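Local coordinates for type VI immunity protein Atu4351 (Agrobacterium fabrum, PDB 6ITW) that probably protects the bacterium from its own type VI secretion effector, as the immunity protein, with a GAD-like domain, of an effector-immunity pair, at residues A146-L158 with L179-V191. Sequence-based numbering, arbitrary orientation.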
loop_
_atom_site.group_PDB
_atom_site.type_symbol
_atom_site.label_atom_id
_atom_site.label_comp_id
_atom_site.label_asym_id
_atom_site.label_seq_id
_atom_site.Cartn_x
_atom_site.Cartn_y
_atom_site.Cartn_z
ATOM N N ALA A 146 0.957 5.752 11.426
ATOM C CA ALA A 146 -0.049 4.931 12.085
ATOM C C ALA A 146 -0.139 5.377 13.534
ATOM O O ALA A 146 0.854 5.292 14.271
ATOM C CB ALA A 146 0.291 3.435 11.985
ATOM N N PRO A 147 -1.289 5.892 13.964
ATOM C CA PRO A 147 -1.428 6.339 15.357
ATOM C C PRO A 147 -1.527 5.160 16.313
ATOM O O PRO A 147 -2.067 4.100 15.982
ATOM C CB PRO A 147 -2.732 7.142 15.338
ATOM C CG PRO A 147 -3.533 6.508 14.205
ATOM C CD PRO A 147 -2.506 6.127 13.166
ATOM N N ASP A 148 -0.986 5.348 17.515
ATOM C CA ASP A 148 -1.199 4.381 18.588
ATOM C C ASP A 148 -2.588 4.600 19.223
ATOM O O ASP A 148 -3.417 5.386 18.741
ATOM C CB ASP A 148 -0.071 4.476 19.611
ATOM C CG ASP A 148 -0.004 5.844 20.303
ATOM O OD1 ASP A 148 -0.959 6.669 20.238
ATOM O OD2 ASP A 148 1.040 6.101 20.915
ATOM N N GLU A 149 -2.844 3.907 20.340
ATOM C CA GLU A 149 -4.145 3.984 21.000
ATOM C C GLU A 149 -4.443 5.375 21.534
ATOM O O GLU A 149 -5.617 5.750 21.630
ATOM C CB GLU A 149 -4.222 2.983 22.139
ATOM C CG GLU A 149 -4.326 1.582 21.640
ATOM C CD GLU A 149 -4.528 0.591 22.751
ATOM O OE1 GLU A 149 -4.458 0.991 23.943
ATOM O OE2 GLU A 149 -4.751 -0.594 22.415
ATOM N N LYS A 150 -3.414 6.148 21.884
ATOM C CA LYS A 150 -3.598 7.526 22.322
ATOM C C LYS A 150 -3.586 8.528 21.162
ATOM O O LYS A 150 -3.429 9.731 21.394
ATOM C CB LYS A 150 -2.532 7.896 23.356
ATOM C CG LYS A 150 -2.478 6.947 24.577
ATOM C CD LYS A 150 -1.405 7.376 25.577
ATOM C CE LYS A 150 -1.462 6.545 26.861
ATOM N NZ LYS A 150 -0.472 7.012 27.888
ATOM N N GLY A 151 -3.762 8.068 19.926
ATOM C CA GLY A 151 -3.816 8.968 18.784
ATOM C C GLY A 151 -2.476 9.510 18.310
ATOM O O GLY A 151 -2.444 10.308 17.364
ATOM N N LYS A 152 -1.375 9.091 18.911
ATOM C CA LYS A 152 -0.065 9.660 18.644
ATOM C C LYS A 152 0.683 8.811 17.616
ATOM O O LYS A 152 0.765 7.584 17.751
ATOM C CB LYS A 152 0.702 9.778 19.965
ATOM C CG LYS A 152 2.211 9.763 19.868
ATOM C CD LYS A 152 2.801 10.961 19.122
ATOM C CE LYS A 152 4.328 10.896 19.132
ATOM N NZ LYS A 152 4.831 10.630 20.518
ATOM N N LEU A 153 1.218 9.467 16.587
ATOM C CA LEU A 153 1.877 8.762 15.492
ATOM C C LEU A 153 3.045 7.910 15.993
ATOM O O LEU A 153 3.713 8.243 16.977
ATOM C CB LEU A 153 2.342 9.772 14.453
ATOM C CG LEU A 153 1.149 10.556 13.878
ATOM C CD1 LEU A 153 1.578 11.508 12.787
ATOM C CD2 LEU A 153 0.111 9.606 13.330
HETATM N N MSE A 154 3.273 6.776 15.322
HETATM C CA MSE A 154 4.276 5.818 15.804
HETATM C C MSE A 154 5.591 5.737 15.001
HETATM O O MSE A 154 6.584 5.204 15.526
HETATM C CB MSE A 154 3.681 4.401 15.877
HETATM C CG MSE A 154 2.580 4.228 16.879
HETATM SE SE MSE A 154 2.166 2.322 17.143
HETATM C CE MSE A 154 1.126 2.027 15.532
ATOM N N PHE A 155 5.626 6.237 13.756
ATOM C CA PHE A 155 6.782 5.940 12.900
ATOM C C PHE A 155 8.104 6.402 13.522
ATOM O O PHE A 155 9.051 5.614 13.634
ATOM C CB PHE A 155 6.643 6.544 11.504
ATOM C CG PHE A 155 7.847 6.255 10.627
ATOM C CD1 PHE A 155 8.033 4.987 10.080
ATOM C CD2 PHE A 155 8.817 7.226 10.394
ATOM C CE1 PHE A 155 9.147 4.699 9.288
ATOM C CE2 PHE A 155 9.934 6.942 9.604
ATOM C CZ PHE A 155 10.097 5.683 9.048
ATOM N N ASN A 156 8.197 7.677 13.921
ATOM C CA ASN A 156 9.479 8.211 14.399
ATOM C C ASN A 156 10.012 7.431 15.593
ATOM O O ASN A 156 11.194 7.061 15.629
ATOM C CB ASN A 156 9.339 9.687 14.746
ATOM C CG ASN A 156 9.173 10.546 13.514
ATOM O OD1 ASN A 156 9.446 10.105 12.398
ATOM N ND2 ASN A 156 8.705 11.767 13.704
ATOM N N ARG A 157 9.154 7.143 16.573
ATOM C CA ARG A 157 9.608 6.347 17.709
ATOM C C ARG A 157 10.020 4.945 17.273
ATOM O O ARG A 157 10.994 4.386 17.794
ATOM C CB ARG A 157 8.521 6.289 18.782
ATOM C CG ARG A 157 8.251 7.627 19.473
ATOM C CD ARG A 157 7.111 7.502 20.491
ATOM N NE ARG A 157 5.815 7.546 19.827
ATOM C CZ ARG A 157 4.709 6.964 20.285
ATOM N NH1 ARG A 157 4.731 6.271 21.416
ATOM N NH2 ARG A 157 3.583 7.057 19.595
ATOM N N LEU A 158 9.302 4.356 16.308
ATOM C CA LEU A 158 9.665 3.007 15.885
ATOM C C LEU A 158 10.980 3.011 15.108
ATOM O O LEU A 158 11.818 2.121 15.294
ATOM C CB LEU A 158 8.537 2.390 15.063
ATOM C CG LEU A 158 7.247 2.064 15.823
ATOM C CD1 LEU A 158 6.277 1.435 14.852
ATOM C CD2 LEU A 158 7.475 1.146 17.068
ATOM N N LEU A 179 -6.898 -9.589 19.295
ATOM C CA LEU A 179 -6.729 -10.661 20.268
ATOM C C LEU A 179 -6.496 -10.114 21.669
ATOM O O LEU A 179 -6.253 -10.887 22.605
ATOM C CB LEU A 179 -5.558 -11.568 19.859
ATOM C CG LEU A 179 -5.546 -11.964 18.372
ATOM C CD1 LEU A 179 -4.265 -12.708 17.965
ATOM C CD2 LEU A 179 -6.777 -12.805 18.024
ATOM N N GLY A 180 -6.561 -8.804 21.840
ATOM C CA GLY A 180 -6.223 -8.182 23.099
ATOM C C GLY A 180 -4.926 -7.407 23.054
ATOM O O GLY A 180 -4.589 -6.751 24.043
ATOM N N GLY A 181 -4.203 -7.436 21.928
ATOM C CA GLY A 181 -2.949 -6.722 21.836
ATOM C C GLY A 181 -3.145 -5.222 21.834
ATOM O O GLY A 181 -4.215 -4.709 21.523
ATOM N N GLN A 182 -2.084 -4.506 22.200
ATOM C CA GLN A 182 -2.110 -3.049 22.238
ATOM C C GLN A 182 -1.548 -2.468 20.953
ATOM O O GLN A 182 -0.521 -2.928 20.442
ATOM C CB GLN A 182 -1.298 -2.503 23.406
ATOM C CG GLN A 182 -1.876 -2.815 24.765
ATOM C CD GLN A 182 -1.010 -2.250 25.861
ATOM O OE1 GLN A 182 0.018 -2.831 26.209
ATOM N NE2 GLN A 182 -1.404 -1.093 26.397
ATOM N N LEU A 183 -2.231 -1.454 20.438
ATOM C CA LEU A 183 -1.689 -0.596 19.394
ATOM C C LEU A 183 -0.823 0.462 20.082
ATOM O O LEU A 183 -1.235 1.600 20.311
ATOM C CB LEU A 183 -2.820 0.018 18.592
ATOM C CG LEU A 183 -2.615 0.265 17.106
ATOM C CD1 LEU A 183 -2.436 -1.065 16.398
ATOM C CD2 LEU A 183 -3.804 1.049 16.559
ATOM N N THR A 184 0.382 0.043 20.477
ATOM C CA THR A 184 1.395 0.913 21.064
ATOM C C THR A 184 2.763 0.502 20.525
ATOM O O THR A 184 2.958 -0.634 20.079
ATOM C CB THR A 184 1.418 0.852 22.610
ATOM O OG1 THR A 184 1.631 -0.498 23.035
ATOM C CG2 THR A 184 0.117 1.362 23.203
ATOM N N VAL A 185 3.718 1.438 20.591
ATOM C CA VAL A 185 5.067 1.188 20.075
ATOM C C VAL A 185 5.697 -0.023 20.742
ATOM O O VAL A 185 6.428 -0.780 20.098
ATOM C CB VAL A 185 5.965 2.438 20.226
ATOM C CG1 VAL A 185 5.342 3.630 19.518
ATOM C CG2 VAL A 185 6.229 2.756 21.683
ATOM N N GLU A 186 5.390 -0.260 22.021
ATOM C CA GLU A 186 6.001 -1.382 22.729
ATOM C C GLU A 186 5.606 -2.721 22.121
ATOM O O GLU A 186 6.372 -3.685 22.211
ATOM C CB GLU A 186 5.613 -1.349 24.212
ATOM C CG GLU A 186 6.167 -0.166 25.017
ATOM C CD GLU A 186 5.401 1.152 24.789
ATOM O OE1 GLU A 186 4.328 1.142 24.128
ATOM O OE2 GLU A 186 5.891 2.205 25.272
ATOM N N ASN A 187 4.419 -2.811 21.512
ATOM C CA ASN A 187 3.934 -4.067 20.943
ATOM C C ASN A 187 4.297 -4.220 19.462
ATOM O O ASN A 187 3.912 -5.213 18.833
ATOM C CB ASN A 187 2.412 -4.157 21.153
ATOM C CG ASN A 187 1.820 -5.503 20.741
ATOM O OD1 ASN A 187 2.404 -6.567 20.977
ATOM N ND2 ASN A 187 0.642 -5.454 20.106
HETATM N N MSE A 188 5.023 -3.266 18.889
HETATM C CA MSE A 188 5.406 -3.332 17.482
HETATM C C MSE A 188 6.805 -3.977 17.285
HETATM O O MSE A 188 7.713 -3.770 18.096
HETATM C CB MSE A 188 5.386 -1.926 16.889
HETATM C CG MSE A 188 4.068 -1.165 17.092
HETATM SE SE MSE A 188 2.525 -2.034 16.250
HETATM C CE MSE A 188 2.832 -1.520 14.384
ATOM N N ARG A 189 6.975 -4.746 16.214
ATOM C CA ARG A 189 8.238 -5.394 15.885
ATOM C C ARG A 189 8.474 -5.341 14.380
ATOM O O ARG A 189 7.515 -5.359 13.601
ATOM C CB ARG A 189 8.264 -6.869 16.311
ATOM C CG ARG A 189 7.923 -7.134 17.727
ATOM C CD ARG A 189 9.072 -6.793 18.648
ATOM N NE ARG A 189 8.865 -7.482 19.912
ATOM C CZ ARG A 189 8.131 -6.984 20.899
ATOM N NH1 ARG A 189 7.571 -5.790 20.744
ATOM N NH2 ARG A 189 7.967 -7.668 22.029
ATOM N N PRO A 190 9.735 -5.307 13.947
ATOM C CA PRO A 190 10.030 -5.437 12.506
ATOM C C PRO A 190 9.926 -6.897 12.078
ATOM O O PRO A 190 10.463 -7.785 12.745
ATOM C CB PRO A 190 11.470 -4.917 12.385
ATOM C CG PRO A 190 12.087 -5.173 13.766
ATOM C CD PRO A 190 10.951 -5.153 14.772
ATOM N N VAL A 191 9.194 -7.154 10.987
ATOM C CA VAL A 191 8.927 -8.515 10.527
ATOM C C VAL A 191 8.966 -8.563 8.999
ATOM O O VAL A 191 8.862 -7.545 8.313
ATOM C CB VAL A 191 7.553 -9.071 11.000
ATOM C CG1 VAL A 191 7.461 -9.147 12.501
ATOM C CG2 VAL A 191 6.428 -8.210 10.450
HETATM O O HOH W 1 2.507 3.859 21.746
#
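Gln182 meets Glu149 first: its CA lies 3.6 Å from Glu149 OE2. The same OE2 accepts a weak, long hydrogen bond from the backbone N of Leu183. Glu149 reaches it because its chain runs extended beyond CG (chi2 -175°). Leu183, at the centre of an inverse gamma turn, returns a shorter bond. Leu183 O accepts from Glu149 N at 2.8 Å, with the N nearly in line with the C=O and the N-H bent to 138°. That N-H belongs to the type I turn from Asp148 to Gly151. Leu183 CB packs on Glu149 CG, and Leu183 CD2 rests 3.6 Å from Pro147 O.

At Thr184 the backbone passes beside the selenium of Met154, a selenomethionine. Val185 follows, in a short 3-10 segment, and touches three side chains, Met154, Arg157 and Leu158. Its CG1 sits over one face of the Arg157 guanidinium, off-centre toward the rim and 3.3 Å from NH1. CG1 also touches Met154 CG, while Leu158 CD2 packs against Val185 CB at 3.7 Å. The N-H of Val185 goes to a water that also donates to Asp148 OD2. Arg157 NH2 pairs with this OD2 in a salt bridge of 3.0 Å, entering from above the carboxylate plane.

Met188, also selenomethionine, begins strand 188-192, which pairs with strand 169-173. Met188 CB touches Leu158 CD2, and Met188 CG is 4.0 Å from Met154 SE. The two selenomethionines cross at about a right angle. Leu158 also touches Tyr171 of the partner strand.

The contact thus joins the turn and loop before helix 155-162, and the helix start, to the connection leading into strand 188-192, within the Tdi1 C-terminal region. Apolar groups fill its inner part. Bonds from Arg157 NH2 to Leu153 O and from Lys152 N to Asp148 OD1 help hold the ion pair. The water adds a link from Asp148 OD2 to Val185 N.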